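Local coordinates for protein multicopper oxidase (Arthrobacter sp. FB24, PDB 3GDC) that probably oxidises phenolic substrates with molecular oxygen, as a laccase-like multicopper oxidase that binds several copper ions and forms a trimer of two-domain, cupredoxin-type chains, at residues V152-K155 and E156-P160; F190-D194 and F195-V199; K198-Q201 and H202-V205; N211-E214 and Y215-I218. All coordinates share one frame; numbering follows the deposited sequence.

Contact 1: residues V152-K155 and E156-P160; sequences VEPK and EGRPP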
loop_
_atom_site.group_PDB
_atom_site.type_symbol
_atom_site.label_atom_id
_atom_site.label_comp_id
_atom_site.label_asym_id
_atom_site.label_seq_id
_atom_site.Cartn_x
_atom_site.Cartn_y
_atom_site.Cartn_z
ATOM N N VAL A 152 17.782 -15.462 -0.238
ATOM C CA VAL A 152 19.006 -15.563 0.566
ATOM C C VAL A 152 18.628 -15.961 1.991
ATOM O O VAL A 152 18.046 -15.164 2.740
ATOM C CB VAL A 152 19.810 -14.247 0.573
ATOM C CG1 VAL A 152 21.072 -14.369 1.450
ATOM C CG2 VAL A 152 20.191 -13.818 -0.835
ATOM N N GLU A 153 18.930 -17.209 2.339
ATOM C CA GLU A 153 18.641 -17.760 3.655
ATOM C C GLU A 153 19.568 -17.170 4.724
ATOM O O GLU A 153 20.788 -17.135 4.532
ATOM C CB GLU A 153 18.788 -19.283 3.624
ATOM C CG GLU A 153 18.223 -19.999 4.856
ATOM C CD GLU A 153 16.736 -20.313 4.721
ATOM O OE1 GLU A 153 16.382 -21.509 4.617
ATOM O OE2 GLU A 153 15.918 -19.371 4.702
ATOM N N PRO A 154 18.998 -16.684 5.839
ATOM C CA PRO A 154 19.833 -16.227 6.954
ATOM C C PRO A 154 20.758 -17.322 7.476
ATOM O O PRO A 154 20.368 -18.497 7.546
ATOM C CB PRO A 154 18.811 -15.831 8.032
ATOM C CG PRO A 154 17.512 -16.459 7.612
ATOM C CD PRO A 154 17.563 -16.483 6.115
ATOM N N LYS A 155 21.980 -16.929 7.815
ATOM C CA LYS A 155 22.944 -17.828 8.434
ATOM C C LYS A 155 22.376 -18.365 9.753
ATOM O O LYS A 155 22.499 -19.554 10.052
ATOM C CB LYS A 155 24.277 -17.095 8.645
ATOM C CG LYS A 155 25.402 -17.928 9.247
ATOM C CD LYS A 155 26.057 -18.855 8.225
ATOM C CE LYS A 155 27.201 -19.651 8.854
ATOM N NZ LYS A 155 26.737 -20.740 9.770
ATOM N N GLU A 156 21.727 -17.491 10.522
ATOM C CA GLU A 156 21.173 -17.872 11.822
ATOM C C GLU A 156 19.810 -17.239 12.118
ATOM O O GLU A 156 19.625 -16.028 11.950
ATOM C CB GLU A 156 22.183 -17.549 12.931
ATOM C CG GLU A 156 23.159 -18.702 13.230
ATOM C CD GLU A 156 24.629 -18.284 13.246
ATOM O OE1 GLU A 156 24.929 -17.095 12.975
ATOM O OE2 GLU A 156 25.489 -19.161 13.519
ATOM N N GLY A 157 18.854 -18.074 12.529
ATOM C CA GLY A 157 17.613 -17.588 13.126
ATOM C C GLY A 157 16.265 -17.986 12.539
ATOM O O GLY A 157 15.232 -17.597 13.090
ATOM N N ARG A 158 16.248 -18.753 11.447
ATOM C CA ARG A 158 14.966 -19.120 10.807
ATOM C C ARG A 158 14.571 -20.606 10.932
ATOM O O ARG A 158 15.183 -21.475 10.301
ATOM C CB ARG A 158 14.905 -18.646 9.343
ATOM C CG ARG A 158 13.514 -18.157 8.917
ATOM C CD ARG A 158 13.417 -17.850 7.414
ATOM N NE ARG A 158 13.755 -16.468 7.065
ATOM C CZ ARG A 158 14.183 -16.086 5.861
ATOM N NH1 ARG A 158 14.324 -16.983 4.886
ATOM N NH2 ARG A 158 14.471 -14.811 5.620
ATOM N N PRO A 159 13.536 -20.896 11.749
ATOM C CA PRO A 159 13.040 -22.264 11.996
ATOM C C PRO A 159 12.726 -23.015 10.700
ATOM O O PRO A 159 12.253 -22.399 9.744
ATOM C CB PRO A 159 11.745 -22.033 12.780
ATOM C CG PRO A 159 11.916 -20.713 13.420
ATOM C CD PRO A 159 12.760 -19.890 12.496
ATOM N N PRO A 160 12.972 -24.337 10.669
ATOM C CA PRO A 160 12.762 -25.072 9.422
ATOM C C PRO A 160 11.277 -25.148 9.074
ATOM O O PRO A 160 10.451 -25.421 9.948
ATOM C CB PRO A 160 13.321 -26.465 9.731
ATOM C CG PRO A 160 13.177 -26.604 11.200
ATOM C CD PRO A 160 13.424 -25.225 11.758
HETATM O O HOH W 1 14.629 -15.437 2.772
#
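Glu153 and Arg158 meet across a bend of the chain because of how their torsions turn: the glutamate leaves with CG opposite its own nitrogen (chi1 -168°) and then kinks at chi2, while the arginine runs straight through chi2 and bends at chi3 (-90°), which swings its guanidinium back over Pro154. Carboxylate and guanidinium form a salt bridge of 2.9 Å from Glu153 OE2 to Arg158 NH1. Their planes are 78° apart, so a single oxygen serves the link and the two flat groups do not pair side by side.

The proline ring supplies an apolar surface against the arginine head. Pro154 CD sits over the centre of one guanidinium face, 3.3 Å above its plane, and Pro154 CG lies 3.8 Å from Arg158 CB, so the ring, crossing the arginine at about a right angle, touches it near its base as well as at its head. A water in the guanidinium plane accepts from Arg158 NH1 at 2.6 Å and gives a weak bond to the carbonyl of Val152, tying the head to the strand as well. Arg158 NH2 reaches on to Gly234 O through a weak hydrogen bond, and Phe126 packs against both Pro154 and Arg158. If Arg158 were an alanine, Glu153 would probably be left without its cationic mate and Pro154 would lose the flat group lying on its ring.

Gly157, whose positive phi would jam a side chain against the preceding carbonyl, lets the chain turn between the two. This is a surface linker closed by a local salt bridge, leading from strand 147-153 to strand 163-172 and so from one beta-sandwich domain to the next.

Contact 2: residues F190-D194 and F195-V199; sequences FHFMD and FPVKV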
loop_
_atom_site.group_PDB
_atom_site.type_symbol
_atom_site.label_atom_id
_atom_site.label_comp_id
_atom_site.label_asym_id
_atom_site.label_seq_id
_atom_site.Cartn_x
_atom_site.Cartn_y
_atom_site.Cartn_z
ATOM N N PHE A 190 -4.965 -19.123 -13.791
ATOM C CA PHE A 190 -5.847 -20.182 -13.253
ATOM C C PHE A 190 -5.241 -21.586 -13.085
ATOM O O PHE A 190 -5.973 -22.543 -12.790
ATOM C CB PHE A 190 -7.134 -20.319 -14.085
ATOM C CG PHE A 190 -7.919 -19.047 -14.238
ATOM C CD1 PHE A 190 -8.565 -18.470 -13.146
ATOM C CD2 PHE A 190 -8.068 -18.462 -15.487
ATOM C CE1 PHE A 190 -9.315 -17.299 -13.297
ATOM C CE2 PHE A 190 -8.824 -17.292 -15.650
ATOM C CZ PHE A 190 -9.447 -16.713 -14.558
ATOM N N HIS A 191 -3.923 -21.724 -13.235
ATOM C CA HIS A 191 -3.294 -23.044 -13.088
ATOM C C HIS A 191 -3.636 -23.729 -11.762
ATOM O O HIS A 191 -3.931 -24.943 -11.739
ATOM C CB HIS A 191 -1.772 -22.956 -13.282
ATOM C CG HIS A 191 -1.042 -24.222 -12.947
ATOM N ND1 HIS A 191 -0.887 -25.253 -13.849
ATOM C CD2 HIS A 191 -0.422 -24.620 -11.810
ATOM C CE1 HIS A 191 -0.203 -26.232 -13.280
ATOM N NE2 HIS A 191 0.096 -25.869 -12.046
ATOM N N PHE A 192 -3.598 -22.973 -10.664
ATOM C CA PHE A 192 -3.810 -23.560 -9.335
ATOM C C PHE A 192 -5.297 -23.759 -8.989
ATOM O O PHE A 192 -5.635 -24.256 -7.913
ATOM C CB PHE A 192 -3.050 -22.776 -8.252
ATOM C CG PHE A 192 -1.553 -22.795 -8.444
ATOM C CD1 PHE A 192 -0.821 -23.961 -8.180
ATOM C CD2 PHE A 192 -0.883 -21.672 -8.924
ATOM C CE1 PHE A 192 0.569 -24.004 -8.366
ATOM C CE2 PHE A 192 0.523 -21.696 -9.111
ATOM C CZ PHE A 192 1.244 -22.869 -8.832
ATOM N N MET A 193 -6.169 -23.393 -9.921
ATOM C CA MET A 193 -7.581 -23.804 -9.847
ATOM C C MET A 193 -7.672 -25.272 -10.238
ATOM O O MET A 193 -8.381 -26.056 -9.593
ATOM C CB MET A 193 -8.466 -22.975 -10.777
ATOM C CG MET A 193 -8.567 -21.487 -10.444
ATOM S SD MET A 193 -9.437 -21.170 -8.898
ATOM C CE MET A 193 -11.138 -21.544 -9.381
ATOM N N ASP A 194 -6.943 -25.633 -11.290
ATOM C CA ASP A 194 -6.968 -27.000 -11.832
ATOM C C ASP A 194 -6.020 -27.932 -11.115
ATOM O O ASP A 194 -6.263 -29.148 -11.048
ATOM C CB ASP A 194 -6.642 -26.982 -13.324
ATOM C CG ASP A 194 -7.718 -26.311 -14.135
ATOM O OD1 ASP A 194 -8.894 -26.361 -13.708
ATOM O OD2 ASP A 194 -7.397 -25.737 -15.199
ATOM N N PHE A 195 -4.927 -27.363 -10.603
ATOM C CA PHE A 195 -3.884 -28.108 -9.922
ATOM C C PHE A 195 -3.602 -27.441 -8.588
ATOM O O PHE A 195 -2.624 -26.713 -8.449
ATOM C CB PHE A 195 -2.629 -28.188 -10.805
ATOM C CG PHE A 195 -2.879 -28.902 -12.097
ATOM C CD1 PHE A 195 -2.876 -30.295 -12.136
ATOM C CD2 PHE A 195 -3.186 -28.193 -13.255
ATOM C CE1 PHE A 195 -3.147 -30.970 -13.318
ATOM C CE2 PHE A 195 -3.458 -28.858 -14.441
ATOM C CZ PHE A 195 -3.435 -30.251 -14.472
ATOM N N PRO A 196 -4.500 -27.651 -7.607
ATOM C CA PRO A 196 -4.339 -26.959 -6.329
ATOM C C PRO A 196 -2.988 -27.225 -5.663
ATOM O O PRO A 196 -2.379 -28.288 -5.866
ATOM C CB PRO A 196 -5.475 -27.537 -5.472
ATOM C CG PRO A 196 -6.507 -27.951 -6.448
ATOM C CD PRO A 196 -5.706 -28.503 -7.613
ATOM N N VAL A 197 -2.529 -26.257 -4.876
ATOM C CA VAL A 197 -1.287 -26.403 -4.112
ATOM C C VAL A 197 -1.492 -27.399 -2.970
ATOM O O VAL A 197 -2.255 -27.134 -2.044
ATOM C CB VAL A 197 -0.835 -25.049 -3.531
ATOM C CG1 VAL A 197 0.505 -25.196 -2.811
ATOM C CG2 VAL A 197 -0.732 -24.004 -4.631
ATOM N N LYS A 198 -0.804 -28.540 -3.028
ATOM C CA LYS A 198 -0.975 -29.579 -2.004
ATOM C C LYS A 198 -0.116 -29.327 -0.768
ATOM O O LYS A 198 1.119 -29.257 -0.856
ATOM C CB LYS A 198 -0.708 -30.974 -2.590
ATOM C CG LYS A 198 -1.670 -31.366 -3.702
ATOM C CD LYS A 198 -1.413 -32.810 -4.188
ATOM C CE LYS A 198 -2.471 -33.234 -5.199
ATOM N NZ LYS A 198 -2.347 -34.679 -5.602
ATOM N N VAL A 199 -0.773 -29.185 0.383
ATOM C CA VAL A 199 -0.095 -28.988 1.674
ATOM C C VAL A 199 -0.696 -29.927 2.734
ATOM O O VAL A 199 -1.768 -30.489 2.530
ATOM C CB VAL A 199 -0.188 -27.516 2.171
ATOM C CG1 VAL A 199 0.517 -26.538 1.200
ATOM C CG2 VAL A 199 -1.652 -27.115 2.417
#
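The imidazole of His191 and the ring of Phe195 lie near parallel, planes 24° apart, yet they are slid so far, with centroids 5.1 Å apart, that they scarcely overlap. What lies over the histidine face is instead Phe195 CB, a CH-pi contact 4.2 Å from the His191 ring centroid, while His191 CE1 comes within 3.6 Å of Phe195 CD2. Asp194 O lies over one face of the Phe195 ring. Phe192 is turned differently. One of its faces takes His191 CD2 over the centre, and Phe195 O approaches its edge, close to the ring plane, 3.3 Å from Phe192 CD1.

Phe192 CG stands opposite the carbonyl carbon (chi1 -62°), which sets the ring beside the start of the following strand; there Val197 CG2 meets Phe192 CD1 at 3.6 Å, an oblique apolar contact. The backbone closes the turn. Phe195 N donates to His191 O at 2.9 Å, with the donor in the carbonyl plane, as in the last turn of an alpha-helix. Two CA-H...O contacts follow, from Phe192 CA to Phe195 O and from Pro196 CA to Phe192 O, the latter 3.4 Å long, and they accompany the chain as it leaves the short helix.

His191 NE2 is hydrogen-bonded to Thr14 OG1 and Asp194 OD2 to Ser3 OG, so the N-terminal region is fastened to this turn. Helix 13-18 packs on His191, Phe192 and Val197, strand 281-287 lies against Met193 and Val197, and strand 163-172 also touches Val197, where helix 191-194 gives way to edge strand 197-200.

Contact 3: residues K198-Q201 and H202-V205; sequences KVKQ and HELV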
loop_
_atom_site.group_PDB
_atom_site.type_symbol
_atom_site.label_atom_id
_atom_site.label_comp_id
_atom_site.label_asym_id
_atom_site.label_seq_id
_atom_site.Cartn_x
_atom_site.Cartn_y
_atom_site.Cartn_z
ATOM N N LYS A 198 -0.804 -28.540 -3.028
ATOM C CA LYS A 198 -0.975 -29.579 -2.004
ATOM C C LYS A 198 -0.116 -29.327 -0.768
ATOM O O LYS A 198 1.119 -29.257 -0.856
ATOM C CB LYS A 198 -0.708 -30.974 -2.590
ATOM C CG LYS A 198 -1.670 -31.366 -3.702
ATOM C CD LYS A 198 -1.413 -32.810 -4.188
ATOM C CE LYS A 198 -2.471 -33.234 -5.199
ATOM N NZ LYS A 198 -2.347 -34.679 -5.602
ATOM N N VAL A 199 -0.773 -29.185 0.383
ATOM C CA VAL A 199 -0.095 -28.988 1.674
ATOM C C VAL A 199 -0.696 -29.927 2.734
ATOM O O VAL A 199 -1.768 -30.489 2.530
ATOM C CB VAL A 199 -0.188 -27.516 2.171
ATOM C CG1 VAL A 199 0.517 -26.538 1.200
ATOM C CG2 VAL A 199 -1.652 -27.115 2.417
ATOM N N LYS A 200 -0.007 -30.087 3.859
ATOM C CA LYS A 200 -0.474 -30.979 4.920
ATOM C C LYS A 200 -1.027 -30.200 6.111
ATOM O O LYS A 200 -0.436 -29.217 6.539
ATOM C CB LYS A 200 0.665 -31.897 5.376
ATOM C CG LYS A 200 1.095 -32.907 4.330
ATOM C CD LYS A 200 2.416 -33.563 4.699
ATOM C CE LYS A 200 3.112 -34.094 3.452
ATOM N NZ LYS A 200 4.417 -34.726 3.766
ATOM N N GLN A 201 -2.160 -30.657 6.650
ATOM C CA GLN A 201 -2.754 -30.058 7.847
ATOM C C GLN A 201 -1.714 -29.907 8.959
ATOM O O GLN A 201 -0.935 -30.838 9.225
ATOM C CB GLN A 201 -3.928 -30.928 8.328
ATOM C CG GLN A 201 -4.812 -30.312 9.392
ATOM C CD GLN A 201 -5.897 -31.273 9.873
ATOM O OE1 GLN A 201 -5.926 -32.449 9.483
ATOM N NE2 GLN A 201 -6.783 -30.782 10.731
ATOM N N HIS A 202 -1.690 -28.721 9.569
ATOM C CA HIS A 202 -0.852 -28.392 10.740
ATOM C C HIS A 202 0.622 -28.102 10.430
ATOM O O HIS A 202 1.334 -27.574 11.287
ATOM C CB HIS A 202 -0.960 -29.458 11.859
ATOM C CG HIS A 202 -2.361 -29.710 12.332
ATOM N ND1 HIS A 202 -3.170 -28.714 12.838
ATOM C CD2 HIS A 202 -3.092 -30.850 12.384
ATOM C CE1 HIS A 202 -4.342 -29.226 13.170
ATOM N NE2 HIS A 202 -4.321 -30.521 12.904
ATOM N N GLU A 203 1.081 -28.459 9.231
ATOM C CA GLU A 203 2.489 -28.282 8.856
ATOM C C GLU A 203 2.839 -26.813 8.633
ATOM O O GLU A 203 2.004 -26.028 8.193
ATOM C CB GLU A 203 2.817 -29.061 7.585
ATOM C CG GLU A 203 3.069 -30.545 7.793
ATOM C CD GLU A 203 3.929 -31.147 6.685
ATOM O OE1 GLU A 203 3.938 -30.590 5.559
ATOM O OE2 GLU A 203 4.598 -32.178 6.945
ATOM N N LEU A 204 4.079 -26.442 8.927
ATOM C CA LEU A 204 4.513 -25.067 8.688
ATOM C C LEU A 204 4.815 -24.809 7.212
ATOM O O LEU A 204 5.791 -25.335 6.661
ATOM C CB LEU A 204 5.730 -24.718 9.541
ATOM C CG LEU A 204 6.183 -23.257 9.460
ATOM C CD1 LEU A 204 5.087 -22.300 9.914
ATOM C CD2 LEU A 204 7.436 -23.073 10.313
ATOM N N VAL A 205 3.972 -23.993 6.584
ATOM C CA VAL A 205 4.125 -23.628 5.178
ATOM C C VAL A 205 4.754 -22.231 5.113
ATOM O O VAL A 205 4.290 -21.321 5.789
ATOM C CB VAL A 205 2.759 -23.654 4.447
ATOM C CG1 VAL A 205 2.894 -23.121 3.004
ATOM C CG2 VAL A 205 2.165 -25.067 4.466
HETATM O O HOH W 2 -0.264 -26.466 7.041
HETATM O O HOH W 3 2.643 -29.177 3.788
HETATM O O HOH W 4 5.437 -31.510 3.650
#
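Glu203 N donates to Lys200 O at 3.2 Å, closing a type II beta turn from Lys200 to Glu203 that takes the chain out of strand 197-200 toward strand 205-211. The donor stands 40° out of the carbonyl plane, so the bond does not follow a lone pair of Lys200 O. A water reinforces the closure by donating both to Lys200 O and to Glu203 O.

The carboxylate of Glu203 folds back over the lysine chain. Glu203 OE1 accepts a hydrogen bond from a second water, at 2.6 Å, and that water accepts from Lys200 N; a third water also donates to OE1 and is weakly bonded to Lys200 NZ. The ammonium stays short of a direct salt bridge, Lys200 NZ to Glu203 OE2 measuring 4.1 Å, and the aliphatic Lys200 CD lies 3.4 Å from Glu203 OE2.

At the corner of the turn, Gln201 and His202 run side by side, their amide and ring planes 17° apart and stacked. Gln201 CG, extended away from the backbone N (chi1 -169°), comes over one face of the imidazole, 3.6 Å from the His202 ring centroid. Gln201 NE2 is fixed from beyond the turn by Pro261 O, which helps hold the amide beside the ring. On the buried side, where Met165 packs on both valines, Val199 CG1 meets Val205 CG2 at 3.9 Å.

Contact 4: residues N211-E214 and Y215-I218; sequences NVLE and YDPI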
loop_
_atom_site.group_PDB
_atom_site.type_symbol
_atom_site.label_atom_id
_atom_site.label_comp_id
_atom_site.label_asym_id
_atom_site.label_seq_id
_atom_site.Cartn_x
_atom_site.Cartn_y
_atom_site.Cartn_z
ATOM N N ASN A 211 6.031 -9.648 -5.978
ATOM C CA ASN A 211 5.218 -8.959 -6.961
ATOM C C ASN A 211 6.053 -8.341 -8.076
ATOM O O ASN A 211 6.846 -7.424 -7.816
ATOM C CB ASN A 211 4.351 -7.874 -6.308
ATOM C CG ASN A 211 3.381 -7.263 -7.301
ATOM O OD1 ASN A 211 2.885 -7.970 -8.189
ATOM N ND2 ASN A 211 3.121 -5.960 -7.182
ATOM N N VAL A 212 5.858 -8.819 -9.311
ATOM C CA VAL A 212 6.487 -8.179 -10.481
ATOM C C VAL A 212 5.479 -7.504 -11.429
ATOM O O VAL A 212 5.841 -7.047 -12.506
ATOM C CB VAL A 212 7.389 -9.143 -11.269
ATOM C CG1 VAL A 212 8.446 -9.740 -10.364
ATOM C CG2 VAL A 212 6.553 -10.252 -11.930
ATOM N N LEU A 213 4.215 -7.447 -11.016
ATOM C CA LEU A 213 3.167 -6.932 -11.882
ATOM C C LEU A 213 3.475 -5.534 -12.428
ATOM O O LEU A 213 3.711 -4.594 -11.676
ATOM C CB LEU A 213 1.816 -6.952 -11.151
ATOM C CG LEU A 213 0.613 -6.373 -11.890
ATOM C CD1 LEU A 213 0.311 -7.186 -13.150
ATOM C CD2 LEU A 213 -0.564 -6.399 -10.922
ATOM N N GLU A 214 3.490 -5.423 -13.747
ATOM C CA GLU A 214 3.715 -4.152 -14.407
ATOM C C GLU A 214 2.364 -3.484 -14.706
ATOM O O GLU A 214 1.315 -4.157 -14.722
ATOM C CB GLU A 214 4.532 -4.371 -15.694
ATOM C CG GLU A 214 4.945 -3.094 -16.432
ATOM C CD GLU A 214 5.671 -2.118 -15.517
ATOM O OE1 GLU A 214 6.890 -2.312 -15.320
ATOM O OE2 GLU A 214 5.013 -1.192 -14.974
ATOM N N TYR A 215 2.403 -2.160 -14.896
ATOM C CA TYR A 215 1.249 -1.334 -15.319
ATOM C C TYR A 215 0.281 -1.002 -14.172
ATOM O O TYR A 215 0.035 0.177 -13.883
ATOM C CB TYR A 215 0.535 -1.935 -16.551
ATOM C CG TYR A 215 1.465 -2.208 -17.724
ATOM C CD1 TYR A 215 2.057 -1.162 -18.430
ATOM C CD2 TYR A 215 1.749 -3.516 -18.126
ATOM C CE1 TYR A 215 2.918 -1.410 -19.492
ATOM C CE2 TYR A 215 2.615 -3.774 -19.192
ATOM C CZ TYR A 215 3.188 -2.717 -19.870
ATOM O OH TYR A 215 4.040 -2.960 -20.928
ATOM N N ASP A 216 -0.257 -2.029 -13.520
ATOM C CA ASP A 216 -1.110 -1.839 -12.343
ATOM C C ASP A 216 -0.249 -1.492 -11.123
ATOM O O ASP A 216 0.749 -2.164 -10.867
ATOM C CB ASP A 216 -1.923 -3.102 -12.070
ATOM C CG ASP A 216 -2.908 -3.420 -13.187
ATOM O OD1 ASP A 216 -3.900 -2.667 -13.338
ATOM O OD2 ASP A 216 -2.702 -4.429 -13.895
ATOM N N PRO A 217 -0.630 -0.449 -10.361
ATOM C CA PRO A 217 0.257 0.019 -9.288
ATOM C C PRO A 217 0.379 -0.895 -8.060
ATOM O O PRO A 217 1.370 -0.804 -7.336
ATOM C CB PRO A 217 -0.352 1.371 -8.889
ATOM C CG PRO A 217 -1.800 1.258 -9.260
ATOM C CD PRO A 217 -1.865 0.359 -10.462
ATOM N N ILE A 218 -0.610 -1.754 -7.810
ATOM C CA ILE A 218 -0.563 -2.587 -6.606
ATOM C C ILE A 218 -1.194 -3.957 -6.832
ATOM O O ILE A 218 -2.148 -4.106 -7.608
ATOM C CB ILE A 218 -1.168 -1.854 -5.362
ATOM C CG1 ILE A 218 -0.790 -2.560 -4.048
ATOM C CG2 ILE A 218 -2.688 -1.694 -5.494
ATOM C CD1 ILE A 218 -0.722 -1.640 -2.829
HETATM O O HOH W 5 2.084 -4.096 -9.274
HETATM O O HOH W 6 3.384 -1.140 -11.325
#
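Glu214 and Tyr215, neighbours in sequence, are set obliquely so that the glutamate chain lies over the phenol ring: Glu214 CG is centred over one face, 3.6 Å from the Tyr215 ring centroid and 10° off its normal. The carboxylate plane stands 70° from the ring plane, so the contact is a CH-pi approach of the methylene and not a stack of the flat ends. A bend at chi2 (53°) turns the carboxylate back to the main chain, where Glu214 OE2 accepts from Tyr215 N at 2.8 Å, on its anti side and somewhat out of plane. Glu214 OE1 is held by Thr273 of a second subunit and weakly by Gln250, so both oxygens of this buried acid have partners.

Leu213 and Asp216 also cross at a slant, Leu213 CD2 resting 3.7 Å from Asp216 CB, while Asp216 OD2 is hydrogen-bonded to Tyr183 OH. A weak hydrogen bond of 2.9 Å from Asp216 N to Glu214 O spans the bend, and one water accepts from Asn211 ND2 and donates to Leu213 O and Asp216 O, bridging its two limbs. Were Tyr215 an alanine, the glutamate methylene would probably lose the ring it packs on, and a gap would open against Ala139 and Ala143 of helix 138-143.

Asn211 OD1 accepts from Leu213 N at 3.2 Å, an Asx turn at the end of strand 205-211. The whole is a tight, water-bridged loop joining strands 205-211 and 218-223 of the second cupredoxin-type domain at a subunit interface, with Tyr215 about 7 Å from the bound calcium.

In the fold
Contacts 1 to 4 come in order along the chain, contacts 2 and 3 overlapping, from the linker after strand 147-153 to the loop before strand 218-223. Contacts 2 and 3, with centres 14 Å apart, share Lys198 and Val199 and occupy the two ends of strand 197-200, the edge of a five-stranded sheet. Contact 1 touches contact 3 where Pro160 O packs on Leu204 CD2, although their centres are 20 Å apart. Strand 205-211 of the six-stranded sheet then runs from contact 3 to contact 4, whose centres lie 29 Å apart. The contacts thus mark the entry to the second domain and successive connections of its sandwich, with contact 4 reaching the subunit interface.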